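Local coordinates for vacuolar-sorting protein BRO1 (Saccharomyces cerevisiae, PDB 1ZB1), which serves as an endosomal adapter that recruits the DOA4 deubiquitinase and helps concentrate and sort multivesicular-body cargo, its Bro1 domain being the part described here, at residues A276-D281 / S328-V333; L258-H263 / L280-Q285; L21-G26 / M95-Y100. All coordinates share one frame; numbering follows the deposited sequence.

Contact 1 (A276-D281 / S328-V333)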
loop_
_atom_site.group_PDB
_atom_site.type_symbol
_atom_site.label_atom_id
_atom_site.label_comp_id
_atom_site.label_asym_id
_atom_site.label_seq_id
_atom_site.Cartn_x
_atom_site.Cartn_y
_atom_site.Cartn_z
ATOM N N ALA A 276 -27.289 -18.101 -15.905
ATOM C CA ALA A 276 -27.106 -17.457 -14.613
ATOM C C ALA A 276 -26.848 -18.534 -13.566
ATOM O O ALA A 276 -26.020 -18.364 -12.672
ATOM C CB ALA A 276 -28.351 -16.662 -14.246
ATOM N N ILE A 277 -27.572 -19.642 -13.683
ATOM C CA ILE A 277 -27.419 -20.759 -12.759
ATOM C C ILE A 277 -25.990 -21.293 -12.842
ATOM O O ILE A 277 -25.410 -21.704 -11.839
ATOM C CB ILE A 277 -28.422 -21.893 -13.097
ATOM C CG1 ILE A 277 -29.849 -21.409 -12.823
ATOM C CG2 ILE A 277 -28.106 -23.145 -12.284
ATOM C CD1 ILE A 277 -30.925 -22.375 -13.271
ATOM N N ALA A 278 -25.426 -21.276 -14.045
ATOM C CA ALA A 278 -24.066 -21.751 -14.254
ATOM C C ALA A 278 -23.066 -20.858 -13.513
ATOM O O ALA A 278 -22.070 -21.345 -12.977
ATOM C CB ALA A 278 -23.747 -21.780 -15.747
ATOM N N PHE A 279 -23.337 -19.555 -13.480
ATOM C CA PHE A 279 -22.453 -18.619 -12.797
ATOM C C PHE A 279 -22.625 -18.648 -11.286
ATOM O O PHE A 279 -21.676 -18.385 -10.549
ATOM C CB PHE A 279 -22.655 -17.201 -13.334
ATOM C CG PHE A 279 -21.765 -16.878 -14.494
ATOM C CD1 PHE A 279 -20.432 -16.533 -14.284
ATOM C CD2 PHE A 279 -22.238 -16.965 -15.798
ATOM C CE1 PHE A 279 -19.578 -16.280 -15.359
ATOM C CE2 PHE A 279 -21.397 -16.716 -16.882
ATOM C CZ PHE A 279 -20.062 -16.373 -16.661
ATOM N N LEU A 280 -23.829 -18.963 -10.819
ATOM C CA LEU A 280 -24.058 -19.051 -9.379
ATOM C C LEU A 280 -23.345 -20.314 -8.912
ATOM O O LEU A 280 -22.861 -20.401 -7.783
ATOM C CB LEU A 280 -25.555 -19.138 -9.076
ATOM C CG LEU A 280 -26.298 -17.803 -8.964
ATOM C CD1 LEU A 280 -25.911 -17.114 -7.669
ATOM C CD2 LEU A 280 -25.972 -16.921 -10.154
ATOM N N ASP A 281 -23.284 -21.287 -9.815
ATOM C CA ASP A 281 -22.622 -22.559 -9.566
ATOM C C ASP A 281 -21.142 -22.247 -9.347
ATOM O O ASP A 281 -20.549 -22.656 -8.348
ATOM C CB ASP A 281 -22.794 -23.468 -10.787
ATOM C CG ASP A 281 -22.583 -24.932 -10.465
ATOM O OD1 ASP A 281 -21.467 -25.304 -10.041
ATOM O OD2 ASP A 281 -23.541 -25.715 -10.642
ATOM N N SER A 328 -30.638 -25.045 -21.043
ATOM C CA SER A 328 -29.436 -25.785 -20.692
ATOM C C SER A 328 -28.538 -24.951 -19.785
ATOM O O SER A 328 -28.678 -23.729 -19.703
ATOM C CB SER A 328 -28.670 -26.186 -21.955
ATOM O OG SER A 328 -28.300 -25.048 -22.711
ATOM N N VAL A 329 -27.621 -25.624 -19.103
ATOM C CA VAL A 329 -26.690 -24.962 -18.200
ATOM C C VAL A 329 -25.264 -25.256 -18.650
ATOM O O VAL A 329 -24.786 -26.383 -18.523
ATOM C CB VAL A 329 -26.876 -25.462 -16.751
ATOM C CG1 VAL A 329 -25.877 -24.781 -15.830
ATOM C CG2 VAL A 329 -28.298 -25.190 -16.288
ATOM N N PRO A 330 -24.568 -24.244 -19.191
ATOM C CA PRO A 330 -23.189 -24.422 -19.656
ATOM C C PRO A 330 -22.327 -25.175 -18.642
ATOM O O PRO A 330 -22.405 -24.923 -17.437
ATOM C CB PRO A 330 -22.717 -22.987 -19.870
ATOM C CG PRO A 330 -23.965 -22.307 -20.331
ATOM C CD PRO A 330 -25.006 -22.848 -19.373
ATOM N N ALA A 331 -21.515 -26.105 -19.138
ATOM C CA ALA A 331 -20.636 -26.895 -18.281
ATOM C C ALA A 331 -19.726 -25.975 -17.476
ATOM O O ALA A 331 -19.832 -25.888 -16.251
ATOM C CB ALA A 331 -19.800 -27.848 -19.129
ATOM N N VAL A 332 -18.829 -25.290 -18.177
ATOM C CA VAL A 332 -17.902 -24.364 -17.543
ATOM C C VAL A 332 -18.086 -22.982 -18.157
ATOM O O VAL A 332 -17.700 -22.742 -19.301
ATOM C CB VAL A 332 -16.436 -24.813 -17.740
ATOM C CG1 VAL A 332 -15.494 -23.829 -17.061
ATOM C CG2 VAL A 332 -16.242 -26.212 -17.173
ATOM N N VAL A 333 -18.689 -22.079 -17.390
ATOM C CA VAL A 333 -18.932 -20.720 -17.851
ATOM C C VAL A 333 -17.641 -20.055 -18.302
ATOM O O VAL A 333 -16.547 -20.493 -17.945
ATOM C CB VAL A 333 -19.555 -19.856 -16.735
ATOM C CG1 VAL A 333 -20.883 -20.439 -16.310
ATOM C CG2 VAL A 333 -18.607 -19.781 -15.548
#
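A short piece of helix 275-290, residues 276-281, meets an irregular loop, residues 328-333, and the evidence for close packing centres on Ala278 and Val333. Val333 CG1, set anti to its own carbonyl carbon (chi1 -61°), presses on the methyl of Ala278: CG1 to CB measures 3.2 Å, shorter than an ordinary carbon-carbon contact. The same isopropyl group lies over one face of the Phe279 ring. Its CB stands 3.7 Å from the ring centroid and 19° off the normal, a CH-pi contact displaced toward the rim, where Phe279 CZ is 3.5 Å from Val333 CB. CG2 of Val333, in the crowded position between the backbone N and the carbonyl carbon, reaches Phe279 CE1 at 3.6 Å.

Packing loosens toward Val329 and Pro330, both exposed to solvent. Val329 CG1, anti to its backbone N, still touches Ala278 CB at 3.7 Å but only grazes Ile277 CG2 at 4.5 Å, while Pro330 CD lies 4.0 Å from Ala278 CB. The side-chain contacts are apolar, with the buried end at Ala278 and Phe279. Behind it, Phe279 makes an edge-to-face contact with His263 and also touches Leu267 of helix 242-269, whereas Ile277 rests on Leu317 of helix 303-322, so the loop before helix 349-371 lies against a helix packed on two others.

Contact 2 (L258-H263 / L280-Q285); sequences LSAYYH and LDFSMQ
Ser283 OG is the best-held polar atom here, gripped by one hydrogen bond, to the carbonyl oxygen of Ser257, the residue just before Leu258. Its chi1 of -179° puts OG anti to the backbone N and turned to the partner helix, where it also lies 3.6 Å from Tyr261 CB. This bond satisfies a buried hydroxyl at the point where the backbones come nearest, the CA atoms of Ala260 and Ser283 being 5.1 Å apart. Small side chains allow that approach: Ala260 CB points at the other helix and meets Ser283 CB at 3.8 Å. The same methyl sits at the edge of the Phe282 ring, near its plane, with Ala260 CB to Phe282 CD2 at 3.6 Å.

Beyond this centre, Leu280 CD1 comes to the edge of the Tyr261 ring in its plane, 3.8 Å from CD1 of Tyr261, and the two side chains cross obliquely. Tyr261 also meets Phe306 of helix 303-322 edge-to-face. With segment axes 7.8 Å apart and running at 161°, helices 242-269 and 275-290 form a closely packed antiparallel helical hairpin within the Bro1 domain, whose family belongs to the TPR clan.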
loop_
_atom_site.group_PDB
_atom_site.type_symbol
_atom_site.label_atom_id
_atom_site.label_comp_id
_atom_site.label_asym_id
_atom_site.label_seq_id
_atom_site.Cartn_x
_atom_site.Cartn_y
_atom_site.Cartn_z
ATOM N N LEU A 258 -17.671 -13.286 -5.394
ATOM C CA LEU A 258 -18.560 -12.131 -5.372
ATOM C C LEU A 258 -18.821 -11.625 -6.786
ATOM O O LEU A 258 -19.923 -11.175 -7.105
ATOM C CB LEU A 258 -17.943 -11.011 -4.530
ATOM C CG LEU A 258 -18.919 -9.970 -3.983
ATOM C CD1 LEU A 258 -19.840 -10.642 -2.972
ATOM C CD2 LEU A 258 -18.153 -8.826 -3.324
ATOM N N SER A 259 -17.796 -11.705 -7.627
ATOM C CA SER A 259 -17.892 -11.259 -9.011
ATOM C C SER A 259 -18.868 -12.129 -9.807
ATOM O O SER A 259 -19.724 -11.619 -10.534
ATOM C CB SER A 259 -16.513 -11.309 -9.668
ATOM O OG SER A 259 -16.579 -10.855 -11.002
ATOM N N ALA A 260 -18.724 -13.443 -9.673
ATOM C CA ALA A 260 -19.587 -14.391 -10.370
ATOM C C ALA A 260 -21.029 -14.241 -9.897
ATOM O O ALA A 260 -21.962 -14.300 -10.695
ATOM C CB ALA A 260 -19.099 -15.816 -10.127
ATOM N N TYR A 261 -21.205 -14.053 -8.594
ATOM C CA TYR A 261 -22.529 -13.881 -8.015
ATOM C C TYR A 261 -23.258 -12.704 -8.660
ATOM O O TYR A 261 -24.369 -12.852 -9.176
ATOM C CB TYR A 261 -22.411 -13.657 -6.504
ATOM C CG TYR A 261 -23.680 -13.168 -5.823
ATOM C CD1 TYR A 261 -24.868 -13.901 -5.891
ATOM C CD2 TYR A 261 -23.684 -11.982 -5.096
ATOM C CE1 TYR A 261 -26.023 -13.461 -5.249
ATOM C CE2 TYR A 261 -24.828 -11.533 -4.452
ATOM C CZ TYR A 261 -25.995 -12.277 -4.531
ATOM O OH TYR A 261 -27.125 -11.830 -3.891
ATOM N N TYR A 262 -22.630 -11.533 -8.643
ATOM C CA TYR A 262 -23.267 -10.357 -9.218
ATOM C C TYR A 262 -23.505 -10.468 -10.720
ATOM O O TYR A 262 -24.507 -9.965 -11.221
ATOM C CB TYR A 262 -22.471 -9.102 -8.862
ATOM C CG TYR A 262 -22.801 -8.617 -7.472
ATOM C CD1 TYR A 262 -23.987 -7.927 -7.220
ATOM C CD2 TYR A 262 -21.967 -8.908 -6.392
ATOM C CE1 TYR A 262 -24.334 -7.541 -5.932
ATOM C CE2 TYR A 262 -22.305 -8.530 -5.102
ATOM C CZ TYR A 262 -23.489 -7.848 -4.878
ATOM O OH TYR A 262 -23.832 -7.477 -3.604
ATOM N N HIS A 263 -22.608 -11.135 -11.437
ATOM C CA HIS A 263 -22.802 -11.300 -12.871
ATOM C C HIS A 263 -24.017 -12.207 -13.077
ATOM O O HIS A 263 -24.738 -12.091 -14.073
ATOM C CB HIS A 263 -21.562 -11.918 -13.523
ATOM C CG HIS A 263 -21.697 -12.120 -15.000
ATOM N ND1 HIS A 263 -21.941 -13.354 -15.564
ATOM C CD2 HIS A 263 -21.649 -11.241 -16.028
ATOM C CE1 HIS A 263 -22.036 -13.225 -16.876
ATOM N NE2 HIS A 263 -21.864 -11.952 -17.183
ATOM N N LEU A 280 -23.829 -18.963 -10.819
ATOM C CA LEU A 280 -24.058 -19.051 -9.379
ATOM C C LEU A 280 -23.345 -20.314 -8.912
ATOM O O LEU A 280 -22.861 -20.401 -7.783
ATOM C CB LEU A 280 -25.555 -19.138 -9.076
ATOM C CG LEU A 280 -26.298 -17.803 -8.964
ATOM C CD1 LEU A 280 -25.911 -17.114 -7.669
ATOM C CD2 LEU A 280 -25.972 -16.921 -10.154
ATOM N N ASP A 281 -23.284 -21.287 -9.815
ATOM C CA ASP A 281 -22.622 -22.559 -9.566
ATOM C C ASP A 281 -21.142 -22.247 -9.347
ATOM O O ASP A 281 -20.549 -22.656 -8.348
ATOM C CB ASP A 281 -22.794 -23.468 -10.787
ATOM C CG ASP A 281 -22.583 -24.932 -10.465
ATOM O OD1 ASP A 281 -21.467 -25.304 -10.041
ATOM O OD2 ASP A 281 -23.541 -25.715 -10.642
ATOM N N PHE A 282 -20.562 -21.504 -10.288
ATOM C CA PHE A 282 -19.157 -21.119 -10.220
ATOM C C PHE A 282 -18.872 -20.296 -8.969
ATOM O O PHE A 282 -17.841 -20.480 -8.318
ATOM C CB PHE A 282 -18.770 -20.310 -11.460
ATOM C CG PHE A 282 -17.346 -19.834 -11.451
ATOM C CD1 PHE A 282 -16.293 -20.741 -11.548
ATOM C CD2 PHE A 282 -17.054 -18.478 -11.342
ATOM C CE1 PHE A 282 -14.968 -20.305 -11.538
ATOM C CE2 PHE A 282 -15.733 -18.029 -11.331
ATOM C CZ PHE A 282 -14.688 -18.945 -11.429
ATOM N N SER A 283 -19.786 -19.390 -8.641
ATOM C CA SER A 283 -19.638 -18.544 -7.467
ATOM C C SER A 283 -19.497 -19.386 -6.201
ATOM O O SER A 283 -18.616 -19.144 -5.376
ATOM C CB SER A 283 -20.844 -17.615 -7.331
ATOM O OG SER A 283 -20.705 -16.759 -6.210
ATOM N N MET A 284 -20.376 -20.374 -6.050
ATOM C CA MET A 284 -20.352 -21.256 -4.890
ATOM C C MET A 284 -19.015 -21.986 -4.790
ATOM O O MET A 284 -18.471 -22.141 -3.701
ATOM C CB MET A 284 -21.488 -22.283 -4.971
ATOM C CG MET A 284 -21.565 -23.224 -3.769
ATOM S SD MET A 284 -22.007 -22.382 -2.230
ATOM C CE MET A 284 -20.432 -22.115 -1.499
ATOM N N GLN A 285 -18.504 -22.439 -5.929
ATOM C CA GLN A 285 -17.224 -23.139 -5.979
ATOM C C GLN A 285 -16.129 -22.266 -5.365
ATOM O O GLN A 285 -15.422 -22.685 -4.451
ATOM C CB GLN A 285 -16.856 -23.465 -7.431
ATOM C CG GLN A 285 -17.749 -24.502 -8.102
ATOM C CD GLN A 285 -17.444 -24.659 -9.586
ATOM O OE1 GLN A 285 -16.288 -24.810 -9.982
ATOM N NE2 GLN A 285 -18.485 -24.626 -10.414
#

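Contact 3 (L21-G26 / M95-Y100)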
loop_
_atom_site.group_PDB
_atom_site.type_symbol
_atom_site.label_atom_id
_atom_site.label_comp_id
_atom_site.label_asym_id
_atom_site.label_seq_id
_atom_site.Cartn_x
_atom_site.Cartn_y
_atom_site.Cartn_z
ATOM N N LEU A 21 20.183 11.493 14.847
ATOM C CA LEU A 21 21.316 12.029 14.099
ATOM C C LEU A 21 21.498 13.496 14.489
ATOM O O LEU A 21 20.527 14.249 14.549
ATOM C CB LEU A 21 21.033 11.928 12.600
ATOM C CG LEU A 21 22.119 12.298 11.589
ATOM C CD1 LEU A 21 23.125 11.155 11.474
ATOM C CD2 LEU A 21 21.472 12.547 10.228
ATOM N N ASP A 22 22.731 13.907 14.756
ATOM C CA ASP A 22 22.973 15.300 15.129
ATOM C C ASP A 22 23.422 16.110 13.918
ATOM O O ASP A 22 24.610 16.156 13.601
ATOM C CB ASP A 22 24.032 15.381 16.237
ATOM C CG ASP A 22 24.225 16.800 16.757
ATOM O OD1 ASP A 22 24.871 16.969 17.811
ATOM O OD2 ASP A 22 23.735 17.748 16.111
ATOM N N TRP A 23 22.465 16.747 13.241
ATOM C CA TRP A 23 22.784 17.552 12.068
ATOM C C TRP A 23 23.673 18.749 12.425
ATOM O O TRP A 23 24.515 19.145 11.628
ATOM C CB TRP A 23 21.507 18.057 11.379
ATOM C CG TRP A 23 21.016 17.180 10.250
ATOM C CD1 TRP A 23 19.931 16.351 10.265
ATOM C CD2 TRP A 23 21.587 17.069 8.940
ATOM N NE1 TRP A 23 19.785 15.731 9.040
ATOM C CE2 TRP A 23 20.788 16.154 8.210
ATOM C CE3 TRP A 23 22.693 17.654 8.310
ATOM C CZ2 TRP A 23 21.063 15.811 6.879
ATOM C CZ3 TRP A 23 22.965 17.311 6.981
ATOM C CH2 TRP A 23 22.150 16.398 6.286
ATOM N N LYS A 24 23.478 19.326 13.609
ATOM C CA LYS A 24 24.286 20.469 14.031
ATOM C C LYS A 24 25.758 20.073 14.136
ATOM O O LYS A 24 26.623 20.681 13.507
ATOM C CB LYS A 24 23.787 21.012 15.375
ATOM C CG LYS A 24 22.350 21.510 15.337
ATOM C CD LYS A 24 21.837 21.919 16.714
ATOM C CE LYS A 24 22.491 23.199 17.199
ATOM N NZ LYS A 24 21.963 23.631 18.528
ATOM N N LYS A 25 26.039 19.045 14.925
ATOM C CA LYS A 25 27.411 18.576 15.092
ATOM C C LYS A 25 27.990 18.057 13.777
ATOM O O LYS A 25 29.142 18.333 13.445
ATOM C CB LYS A 25 27.461 17.467 16.146
ATOM C CG LYS A 25 28.837 16.840 16.328
ATOM C CD LYS A 25 28.799 15.729 17.368
ATOM C CE LYS A 25 30.138 15.012 17.467
ATOM N NZ LYS A 25 30.100 13.868 18.421
ATOM N N GLY A 26 27.181 17.311 13.030
ATOM C CA GLY A 26 27.638 16.750 11.769
ATOM C C GLY A 26 27.967 17.775 10.705
ATOM O O GLY A 26 28.940 17.628 9.966
ATOM N N MET A 95 27.605 11.979 6.948
ATOM C CA MET A 95 26.552 11.938 7.954
ATOM C C MET A 95 26.322 10.462 8.252
ATOM O O MET A 95 26.221 9.652 7.328
ATOM C CB MET A 95 25.265 12.564 7.413
ATOM C CG MET A 95 25.399 14.032 7.031
ATOM S SD MET A 95 26.007 15.025 8.393
ATOM C CE MET A 95 24.706 14.780 9.609
ATOM N N ASP A 96 26.244 10.105 9.528
ATOM C CA ASP A 96 26.038 8.708 9.887
ATOM C C ASP A 96 24.567 8.286 9.884
ATOM O O ASP A 96 24.020 7.932 10.923
ATOM C CB ASP A 96 26.650 8.404 11.260
ATOM C CG ASP A 96 28.175 8.427 11.247
ATOM O OD1 ASP A 96 28.783 8.064 10.215
ATOM O OD2 ASP A 96 28.761 8.791 12.286
ATOM N N PHE A 97 23.944 8.319 8.711
ATOM C CA PHE A 97 22.547 7.916 8.548
ATOM C C PHE A 97 22.434 6.445 8.970
ATOM O O PHE A 97 23.002 5.554 8.317
ATOM C CB PHE A 97 22.135 8.071 7.079
ATOM C CG PHE A 97 22.250 9.485 6.549
ATOM C CD1 PHE A 97 22.909 9.739 5.348
ATOM C CD2 PHE A 97 21.639 10.549 7.212
ATOM C CE1 PHE A 97 22.957 11.030 4.808
ATOM C CE2 PHE A 97 21.676 11.844 6.685
ATOM C CZ PHE A 97 22.332 12.089 5.485
ATOM N N THR A 98 21.694 6.192 10.046
ATOM C CA THR A 98 21.553 4.840 10.582
ATOM C C THR A 98 20.103 4.364 10.682
ATOM O O THR A 98 19.305 4.916 11.452
ATOM C CB THR A 98 22.229 4.764 11.980
ATOM O OG1 THR A 98 23.605 5.161 11.858
ATOM C CG2 THR A 98 22.155 3.351 12.558
ATOM N N TRP A 99 19.767 3.334 9.906
ATOM C CA TRP A 99 18.404 2.788 9.895
ATOM C C TRP A 99 18.284 1.300 10.207
ATOM O O TRP A 99 19.106 0.489 9.771
ATOM C CB TRP A 99 17.733 3.046 8.538
ATOM C CG TRP A 99 17.497 4.499 8.251
ATOM C CD1 TRP A 99 18.401 5.396 7.769
ATOM C CD2 TRP A 99 16.285 5.226 8.471
ATOM N NE1 TRP A 99 17.826 6.647 7.673
ATOM C CE2 TRP A 99 16.527 6.568 8.100
ATOM C CE3 TRP A 99 15.012 4.876 8.949
ATOM C CZ2 TRP A 99 15.546 7.562 8.189
ATOM C CZ3 TRP A 99 14.030 5.872 9.036
ATOM C CH2 TRP A 99 14.308 7.197 8.658
ATOM N N TYR A 100 17.232 0.954 10.945
ATOM C CA TYR A 100 16.943 -0.428 11.317
ATOM C C TYR A 100 15.914 -1.036 10.363
ATOM O O TYR A 100 15.056 -0.332 9.827
ATOM C CB TYR A 100 16.356 -0.501 12.736
ATOM C CG TYR A 100 17.309 -0.180 13.867
ATOM C CD1 TYR A 100 17.637 1.139 14.189
ATOM C CD2 TYR A 100 17.862 -1.206 14.640
ATOM C CE1 TYR A 100 18.491 1.429 15.262
ATOM C CE2 TYR A 100 18.716 -0.928 15.707
ATOM C CZ TYR A 100 19.022 0.385 16.014
ATOM O OH TYR A 100 19.845 0.646 17.080
#
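The chain enters helix 23-34 at Asp22 on one side, and on the other makes an inverse gamma turn centred on Asp96 before strand 97-100, with CA atoms 6.2 Å apart at Gly26 and Met95. An N-capped helix start is thus joined, partly through a Met-aromatic contact, to a strand of the small two-stranded antiparallel sheet of this Bro1 domain. As N-cap, Asp22 accepts Lys25 N at OD2 over 2.9 Å, nearly straight at the hydrogen (171°), though from above the carboxylate plane.

Met95, the most heavily engaged side chain, bends at chi2 and chi3 to put CE over one face of the Trp23 six-membered ring, 4.0 Å from the centroid and 20° off the normal; SD lies obliquely, 4.5 Å from that centroid. Gly26, lacking a side chain, leaves room for the Met95 methyl CE; the sulfur lies 4.1 Å from Gly26 C. The indole NE1 is bonded to Tyr75 OH, and Trp23 CZ2 approaches the edge of the Phe97 ring. The two methyls of Leu21 part: CD2 touches Phe97 CE2 at 3.6 Å and also the Met95 methyl, and CD1 rests 3.4 Å from the carbonyl oxygen Asp96 O.

How the contacts relate
From the N terminus, contact 3 comes first: it closes a 68-residue excursion, including helices 46-58 and 65-86, by bringing the start of helix 23-34 to strand 97-100. The chain then runs through several helices before contact 2 closes a short hairpin, with 16 residues between its segments, across the link between helices 242-269 and 275-290. Contact 1 opens on that second helix and returns 46 residues later, after helix 303-322. Contacts 1 and 2 overlap at Leu280 and Asp281, with centres about 9 Å apart, and Val333 packs on Phe282 between them. Contact 3 stands in series with both, its centre about 64 Å from that of contact 1, on the opposite side of the chain's centre.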